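Long-range contacts in SnoaL-like domain-containing protein (Burkholderia thailandensis E264, PDB 3H3H), which is of unknown function but belongs to the SnoaL-like family of the NTF2 clan, whose cone-shaped fold probably encloses a pocket for a small ligand: residues P4-A10 with A84-V89; F13-W17 with E103-F107; L75-I80 with I91-A96. All blocks are in the same frame, centred on the assembly; numbering follows the deposited sequence.

Contact 1 of 3, residues P4-A10 with A84-V89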
# COMPACT_ATOMS: atom_id res chain seq x y z
N PRO B 4 -3.93 12.12 -11.31
CA PRO B 4 -3.60 10.87 -10.61
C PRO B 4 -4.29 9.64 -11.23
O PRO B 4 -5.18 9.78 -12.08
CB PRO B 4 -4.09 11.12 -9.17
CG PRO B 4 -4.94 12.37 -9.23
CD PRO B 4 -4.47 13.14 -10.41
N ILE B 5 -3.84 8.46 -10.83
CA ILE B 5 -4.47 7.20 -11.21
C ILE B 5 -5.95 7.36 -11.09
O ILE B 5 -6.45 7.77 -10.06
CB ILE B 5 -4.05 6.08 -10.23
CG1 ILE B 5 -2.58 5.76 -10.46
CG2 ILE B 5 -4.97 4.88 -10.39
CD1 ILE B 5 -2.32 5.22 -11.83
N THR B 6 -6.68 7.05 -12.15
CA THR B 6 -8.11 7.22 -12.12
C THR B 6 -8.81 6.05 -11.48
O THR B 6 -8.25 4.94 -11.40
CB THR B 6 -8.63 7.43 -13.57
OG1 THR B 6 -8.20 6.33 -14.38
CG2 THR B 6 -8.05 8.72 -14.15
N GLN B 7 -10.02 6.24 -10.99
CA GLN B 7 -10.73 5.12 -10.39
C GLN B 7 -11.16 4.16 -11.53
O GLN B 7 -11.20 2.95 -11.32
CB GLN B 7 -11.90 5.55 -9.52
CG GLN B 7 -11.96 4.78 -8.18
CD GLN B 7 -10.95 5.29 -7.15
OE1 GLN B 7 -10.49 6.43 -7.22
NE2 GLN B 7 -10.63 4.44 -6.17
N ALA B 8 -11.44 4.69 -12.72
CA ALA B 8 -11.72 3.83 -13.88
C ALA B 8 -10.60 2.76 -13.95
O ALA B 8 -10.84 1.52 -13.95
CB ALA B 8 -11.76 4.62 -15.19
N PHE B 9 -9.39 3.28 -14.04
CA PHE B 9 -8.23 2.46 -14.19
C PHE B 9 -8.04 1.53 -12.97
O PHE B 9 -7.81 0.34 -13.12
CB PHE B 9 -7.00 3.35 -14.44
CG PHE B 9 -5.79 2.57 -14.70
CD1 PHE B 9 -5.55 2.05 -15.95
CD2 PHE B 9 -4.92 2.27 -13.67
CE1 PHE B 9 -4.44 1.28 -16.17
CE2 PHE B 9 -3.84 1.50 -13.88
CZ PHE B 9 -3.58 1.00 -15.12
N ALA B 10 -8.19 2.05 -11.77
CA ALA B 10 -7.87 1.26 -10.59
C ALA B 10 -8.77 0.01 -10.48
O ALA B 10 -8.34 -1.08 -10.14
CB ALA B 10 -8.00 2.15 -9.35
N ALA B 84 -6.96 4.14 -4.64
CA ALA B 84 -6.06 4.79 -5.61
C ALA B 84 -5.21 5.85 -4.95
O ALA B 84 -5.70 6.66 -4.18
CB ALA B 84 -6.90 5.42 -6.75
N GLY B 85 -3.93 5.87 -5.33
CA GLY B 85 -3.02 6.91 -4.90
C GLY B 85 -2.56 7.79 -6.04
O GLY B 85 -3.32 8.12 -6.93
N VAL B 86 -1.33 8.27 -5.98
CA VAL B 86 -0.86 9.18 -7.05
C VAL B 86 -0.51 8.41 -8.29
O VAL B 86 -1.09 8.58 -9.38
CB VAL B 86 0.34 10.00 -6.52
CG1 VAL B 86 1.02 10.86 -7.64
CG2 VAL B 86 -0.13 10.85 -5.37
N ASP B 87 0.43 7.49 -8.13
CA ASP B 87 0.86 6.67 -9.26
C ASP B 87 0.69 5.20 -8.90
O ASP B 87 1.21 4.32 -9.61
CB ASP B 87 2.32 6.95 -9.60
CG ASP B 87 3.32 6.38 -8.58
OD1 ASP B 87 2.95 5.84 -7.51
OD2 ASP B 87 4.52 6.48 -8.90
N SER B 88 -0.13 4.94 -7.88
CA SER B 88 -0.28 3.58 -7.39
C SER B 88 -1.74 3.22 -7.13
O SER B 88 -2.62 4.12 -6.97
CB SER B 88 0.54 3.37 -6.14
OG SER B 88 0.25 4.29 -5.10
N VAL B 89 -1.98 1.91 -7.15
CA VAL B 89 -3.26 1.31 -6.81
C VAL B 89 -2.95 0.33 -5.70
O VAL B 89 -1.94 -0.36 -5.73
CB VAL B 89 -3.87 0.60 -8.02
CG1 VAL B 89 -5.07 -0.23 -7.67
CG2 VAL B 89 -4.29 1.66 -9.07
O HOH W 1 -5.67 8.86 -7.36

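Contact 2 of 3, residues F13-W17 with E103-F107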
# COMPACT_ATOMS: atom_id res chain seq x y z
N PHE B 13 -8.08 -2.45 -13.54
CA PHE B 13 -6.83 -3.12 -13.24
C PHE B 13 -7.09 -4.20 -12.18
O PHE B 13 -6.61 -5.33 -12.26
CB PHE B 13 -5.75 -2.15 -12.74
CG PHE B 13 -4.53 -2.84 -12.21
CD1 PHE B 13 -3.60 -3.38 -13.05
CD2 PHE B 13 -4.33 -2.95 -10.85
CE1 PHE B 13 -2.52 -4.08 -12.56
CE2 PHE B 13 -3.20 -3.64 -10.34
CZ PHE B 13 -2.33 -4.19 -11.18
N SER B 14 -7.75 -3.82 -11.10
CA SER B 14 -8.00 -4.77 -10.02
C SER B 14 -8.80 -6.01 -10.50
O SER B 14 -8.48 -7.13 -10.16
CB SER B 14 -8.73 -4.05 -8.89
OG SER B 14 -7.95 -3.00 -8.39
N ARG B 15 -9.85 -5.79 -11.27
CA ARG B 15 -10.66 -6.89 -11.75
C ARG B 15 -9.87 -7.80 -12.69
O ARG B 15 -10.00 -9.01 -12.63
CB ARG B 15 -11.94 -6.36 -12.43
CG ARG B 15 -12.84 -7.44 -13.03
CD ARG B 15 -14.02 -7.87 -12.14
NE ARG B 15 -14.96 -8.62 -12.95
CZ ARG B 15 -16.05 -8.09 -13.51
NH1 ARG B 15 -16.85 -8.84 -14.26
NH2 ARG B 15 -16.35 -6.81 -13.31
N GLU B 16 -9.01 -7.23 -13.54
CA GLU B 16 -8.22 -8.05 -14.45
C GLU B 16 -7.16 -8.79 -13.66
O GLU B 16 -6.95 -9.95 -13.92
CB GLU B 16 -7.59 -7.24 -15.57
CG GLU B 16 -8.59 -6.61 -16.44
CD GLU B 16 -7.99 -5.74 -17.55
OE1 GLU B 16 -6.79 -5.44 -17.56
OE2 GLU B 16 -8.76 -5.29 -18.40
N TRP B 17 -6.51 -8.12 -12.70
CA TRP B 17 -5.42 -8.74 -11.96
C TRP B 17 -5.95 -9.88 -11.11
O TRP B 17 -5.38 -10.97 -11.10
CB TRP B 17 -4.73 -7.70 -11.04
CG TRP B 17 -3.53 -8.17 -10.38
CD1 TRP B 17 -2.24 -8.13 -10.85
CD2 TRP B 17 -3.45 -8.63 -9.05
NE1 TRP B 17 -1.39 -8.66 -9.91
CE2 TRP B 17 -2.09 -8.90 -8.77
CE3 TRP B 17 -4.41 -8.88 -8.06
CZ2 TRP B 17 -1.67 -9.43 -7.55
CZ3 TRP B 17 -3.97 -9.35 -6.82
CH2 TRP B 17 -2.63 -9.64 -6.59
N GLU B 103 -1.74 -5.30 -1.55
CA GLU B 103 -0.68 -5.20 -2.51
C GLU B 103 -0.74 -3.85 -3.16
O GLU B 103 -1.77 -3.45 -3.68
CB GLU B 103 -0.80 -6.37 -3.53
CG GLU B 103 0.47 -6.78 -4.18
CD GLU B 103 0.54 -8.28 -4.38
OE1 GLU B 103 1.06 -8.71 -5.42
OE2 GLU B 103 -0.01 -9.06 -3.58
N VAL B 104 0.39 -3.15 -3.17
CA VAL B 104 0.48 -1.83 -3.73
C VAL B 104 1.22 -1.95 -5.06
O VAL B 104 2.33 -2.55 -5.12
CB VAL B 104 1.25 -0.91 -2.82
CG1 VAL B 104 1.35 0.45 -3.46
CG2 VAL B 104 0.52 -0.79 -1.42
N PHE B 105 0.63 -1.33 -6.09
CA PHE B 105 1.18 -1.39 -7.42
C PHE B 105 1.46 -0.01 -7.92
O PHE B 105 0.55 0.84 -8.02
CB PHE B 105 0.19 -2.02 -8.37
CG PHE B 105 -0.31 -3.38 -7.94
CD1 PHE B 105 -1.40 -3.53 -7.08
CD2 PHE B 105 0.28 -4.54 -8.43
CE1 PHE B 105 -1.83 -4.77 -6.71
CE2 PHE B 105 -0.17 -5.80 -8.05
CZ PHE B 105 -1.21 -5.93 -7.20
N HIS B 106 2.70 0.26 -8.25
CA HIS B 106 3.11 1.51 -8.83
C HIS B 106 3.22 1.35 -10.32
O HIS B 106 3.74 0.37 -10.82
CB HIS B 106 4.45 1.94 -8.32
CG HIS B 106 4.44 2.25 -6.87
ND1 HIS B 106 4.24 3.53 -6.38
CD2 HIS B 106 4.55 1.43 -5.79
CE1 HIS B 106 4.25 3.49 -5.06
NE2 HIS B 106 4.45 2.23 -4.67
N PHE B 107 2.69 2.35 -11.02
CA PHE B 107 2.62 2.26 -12.49
C PHE B 107 3.60 3.18 -13.17
O PHE B 107 3.89 4.25 -12.65
CB PHE B 107 1.24 2.58 -13.00
CG PHE B 107 0.24 1.56 -12.62
CD1 PHE B 107 -0.32 1.56 -11.33
CD2 PHE B 107 -0.01 0.51 -13.48
CE1 PHE B 107 -1.19 0.54 -10.96
CE2 PHE B 107 -0.88 -0.51 -13.10
CZ PHE B 107 -1.43 -0.48 -11.86

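Contact 3 of 3, residues L75-I80 with I91-A96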
# COMPACT_ATOMS: atom_id res chain seq x y z
N LEU B 75 -5.45 -22.05 -6.24
CA LEU B 75 -5.20 -20.72 -5.73
C LEU B 75 -6.36 -19.81 -6.10
O LEU B 75 -6.85 -19.82 -7.23
CB LEU B 75 -3.91 -20.12 -6.34
CG LEU B 75 -3.57 -18.67 -5.99
CD1 LEU B 75 -2.05 -18.30 -6.00
CD2 LEU B 75 -4.27 -17.68 -6.96
N HIS B 76 -6.78 -18.99 -5.14
CA HIS B 76 -7.92 -18.11 -5.37
C HIS B 76 -7.81 -16.92 -4.49
O HIS B 76 -7.61 -17.10 -3.31
CB HIS B 76 -9.19 -18.86 -5.04
CG HIS B 76 -10.42 -18.05 -5.30
ND1 HIS B 76 -10.92 -17.86 -6.57
CD2 HIS B 76 -11.22 -17.36 -4.46
CE1 HIS B 76 -11.97 -17.06 -6.50
NE2 HIS B 76 -12.19 -16.77 -5.23
N PHE B 77 -7.99 -15.72 -5.06
CA PHE B 77 -7.95 -14.47 -4.31
C PHE B 77 -9.34 -13.88 -4.31
O PHE B 77 -10.00 -13.90 -5.32
CB PHE B 77 -7.07 -13.47 -5.02
CG PHE B 77 -5.60 -13.83 -5.06
CD1 PHE B 77 -5.06 -14.81 -4.23
CD2 PHE B 77 -4.77 -13.14 -5.87
CE1 PHE B 77 -3.69 -15.07 -4.28
CE2 PHE B 77 -3.40 -13.40 -5.95
CZ PHE B 77 -2.86 -14.34 -5.14
N GLU B 78 -9.77 -13.35 -3.16
CA GLU B 78 -11.05 -12.62 -3.10
C GLU B 78 -10.79 -11.15 -3.02
O GLU B 78 -10.24 -10.68 -2.03
CB GLU B 78 -11.94 -13.06 -1.88
CG GLU B 78 -13.17 -12.21 -1.72
CD GLU B 78 -14.13 -12.73 -0.68
OE1 GLU B 78 -13.84 -13.76 -0.05
OE2 GLU B 78 -15.16 -12.08 -0.51
N TRP B 79 -11.29 -10.41 -3.99
CA TRP B 79 -11.14 -8.96 -4.02
C TRP B 79 -12.02 -8.25 -3.01
O TRP B 79 -13.24 -8.41 -3.05
CB TRP B 79 -11.43 -8.47 -5.40
CG TRP B 79 -11.28 -7.02 -5.64
CD1 TRP B 79 -10.48 -6.15 -5.00
CD2 TRP B 79 -11.92 -6.27 -6.69
NE1 TRP B 79 -10.60 -4.91 -5.52
CE2 TRP B 79 -11.48 -4.94 -6.57
CE3 TRP B 79 -12.81 -6.60 -7.72
CZ2 TRP B 79 -11.88 -3.94 -7.45
CZ3 TRP B 79 -13.25 -5.58 -8.59
CH2 TRP B 79 -12.80 -4.27 -8.44
N ILE B 80 -11.41 -7.53 -2.09
CA ILE B 80 -12.14 -6.77 -1.06
C ILE B 80 -12.28 -5.30 -1.44
O ILE B 80 -13.41 -4.81 -1.55
CB ILE B 80 -11.50 -6.89 0.32
CG1 ILE B 80 -11.49 -8.37 0.75
CG2 ILE B 80 -12.23 -6.01 1.32
CD1 ILE B 80 -10.62 -8.65 2.00
N ILE B 91 -4.55 -2.95 -3.88
CA ILE B 91 -5.58 -3.96 -3.93
C ILE B 91 -5.57 -4.70 -2.61
O ILE B 91 -4.58 -5.29 -2.25
CB ILE B 91 -5.39 -4.97 -5.08
CG1 ILE B 91 -5.33 -4.23 -6.45
CG2 ILE B 91 -6.55 -6.04 -5.09
CD1 ILE B 91 -5.19 -5.23 -7.67
N HIS B 92 -6.73 -4.71 -1.94
CA HIS B 92 -6.90 -5.38 -0.67
C HIS B 92 -7.69 -6.62 -1.03
O HIS B 92 -8.75 -6.54 -1.67
CB HIS B 92 -7.62 -4.43 0.28
CG HIS B 92 -7.92 -4.99 1.62
ND1 HIS B 92 -7.00 -5.72 2.35
CD2 HIS B 92 -9.03 -4.90 2.38
CE1 HIS B 92 -7.55 -6.08 3.50
NE2 HIS B 92 -8.77 -5.56 3.56
N TYR B 93 -7.18 -7.76 -0.62
CA TYR B 93 -7.81 -9.01 -0.99
C TYR B 93 -7.48 -10.07 0.01
O TYR B 93 -6.66 -9.88 0.91
CB TYR B 93 -7.33 -9.43 -2.38
CG TYR B 93 -5.87 -9.78 -2.51
CD1 TYR B 93 -4.92 -8.82 -2.77
CD2 TYR B 93 -5.43 -11.11 -2.50
CE1 TYR B 93 -3.61 -9.17 -2.95
CE2 TYR B 93 -4.13 -11.45 -2.68
CZ TYR B 93 -3.21 -10.49 -2.93
OH TYR B 93 -1.88 -10.84 -3.12
N ARG B 94 -8.26 -11.14 -0.04
CA ARG B 94 -8.00 -12.30 0.76
C ARG B 94 -7.26 -13.33 -0.06
O ARG B 94 -7.74 -13.73 -1.13
CB ARG B 94 -9.32 -12.84 1.28
CG ARG B 94 -9.15 -14.06 2.17
CD ARG B 94 -10.51 -14.33 2.82
NE ARG B 94 -10.45 -15.43 3.77
CZ ARG B 94 -10.62 -16.70 3.47
NH1 ARG B 94 -10.89 -17.08 2.23
NH2 ARG B 94 -10.55 -17.60 4.44
N GLY B 95 -6.08 -13.71 0.44
CA GLY B 95 -5.12 -14.56 -0.25
C GLY B 95 -5.56 -16.00 -0.39
O GLY B 95 -6.60 -16.43 0.12
N ALA B 96 -4.73 -16.72 -1.14
CA ALA B 96 -4.97 -18.13 -1.49
C ALA B 96 -5.21 -19.00 -0.25
O ALA B 96 -5.96 -19.97 -0.35
CB ALA B 96 -3.83 -18.66 -2.27
O HOH W 2 -6.83 -20.59 -2.77
O HOH W 3 -9.52 -16.04 -1.07
O HOH W 4 -11.86 -15.64 0.03

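Contact 1 of 3, residues P4-A10 with A84-V89
Ile5 is the main apolar link between the N-terminal arm and the turn before strand 88-94. With chi1 and chi2 both m, it lays CG2 3.5 Å from Val89 CG2 and 4.2 Å from Ala84 CB, while its CG1 rests 3.7 Å from Ser88 N. Ala10, one helical turn into helix 7-22, adds its CB 3.8 Å from Val89 CG2, so the t rotamer of Val89 serves both residues. The backbone fixes the position: Ile5 N donates to Val86 O (3.1 Å), and water 1 bridges Ile5 O (3.0 Å) and Gly85 O (2.5 Å). Thr6, in the p rotamer, turns from the contact and N-caps the helix, its OG1 accepting from Phe9 N at 3.3 Å. Gly85 N donates to Ser88 O (2.7 Å) within the hairpin turn, where a CB on Gly85 would clash with Ser88 OG. The helix start thus lies against the 78-84/88-94 hairpin, Ala10 and Val89 both touching Thr82; strand 100-107 pairs beyond, and Ser88 OG bonds His119 of the second subunit.

Contact 2 of 3, residues F13-W17 with E103-F107
Phe13 begins the contact on helix 7-22, its ring (chi1 t) reaching to the sheet between two phenylalanines of strand 100-107. Its edge meets the face of Phe105 (Phe13 CE2 to Phe105 CD1 3.7 Å, centroids 5.0 Å apart, planes at 70°). Its own face receives the edge of Phe107, with Phe13 CD1 3.8 Å from Phe107 CZ and the planes at 89°. One turn later, Trp17 N donates to Phe13 O (2.8 Å), which sets the indole beside the phenyl ring. The five-membered ring of Trp17 takes the edge of Phe105 on its face, Trp17 CE2 lying 3.5 Å from Phe105 CZ, and Trp17 CZ2 approaches Glu103 OE1 at 3.5 Å. The result is a chain of T-shaped pairs, an aromatic cluster filling the 12.2 Å between the segment axes, which cross at 116°. Trp17 NE1 bonds Tyr33 OH, and Glu103 OE2 bonds Tyr93 OH. The helix packs on the concave side of the sheet, where strands 88-94 and 113-121, flanking strand 100-107, touch Phe13 through Ile91 and Val113.

Contact 3 of 3, residues L75-I80 with I91-A96
Phe77 and Tyr93 form the apolar centre, their rings meeting obliquely with centroids 4.6 Å apart, planes at 38° and Phe77 CD2 3.7 Å from Tyr93 CE2. Phe77 also reaches Ala96, CE1 to CB 4.1 Å, and Leu75 CG closes on the same Ala96 CB at 3.7 Å. Further along, Trp79 CD1 packs 3.9 Å from Ile91 CG2. On the other face of the sheet, Ile80 CD1 sits over the His92 ring, a CH-pi contact 4.2 Å from its centroid.

The backbone pairing is antiparallel. Glu78 and Arg94 are the hydrogen-bonded pair, Glu78 N to Arg94 O at 2.9 Å and Arg94 N to Glu78 O at 2.8 Å; Trp79 and Tyr93 follow as a non-hydrogen-bonded pair, and Ile80 N then donates to His92 O (2.9 Å). Toward the open end the strands give way to CA-H...O contacts, Phe77 CA to Arg94 O at 3.3 Å and Ala96 CA to His76 O at 3.4 Å.

Water finishes the polar edge: water 4 links Glu78 OE1 (2.7 Å) to Arg94 NH1 (2.8 Å), and water 2 donates to Ala96 O (2.6 Å) and weakly joins His76 N (2.9 Å).

This is the open end of the 78-84/88-94 hairpin, away from its turn, with strand 78-84 outermost in the chain's sheet. Helix 7-22 crosses the face bearing Trp79 and Ile91, touching both through Ser14; strand 100-107 pairs along the far side of 88-94, and His92 meets His92 of the second subunit.

Overall arrangement
Contacts 1 and 2 share helix 7-22, contacts 1 and 3 share strand 88-94, and strand 100-107 of contact 2 pairs beside the latter. Contacts 1 and 2, centres about 9 Å apart, are joined by Val89 O to Phe105 N and Asp87 O to Phe107 N (each 2.8 Å, probable hydrogen bonds). Contact 3 lies about 12 Å from contact 2 and about 19 Å from contact 1, between centres. It meets contact 2 where Glu103 OE2 approaches Tyr93 OH at 2.6 Å, a probable hydrogen bond. An unidentified ligand lies about 3 Å from both side chains, consistent with a pocket of the NTF2-like cone. The side chain of Val89 is about 13 Å from this unknown ligand.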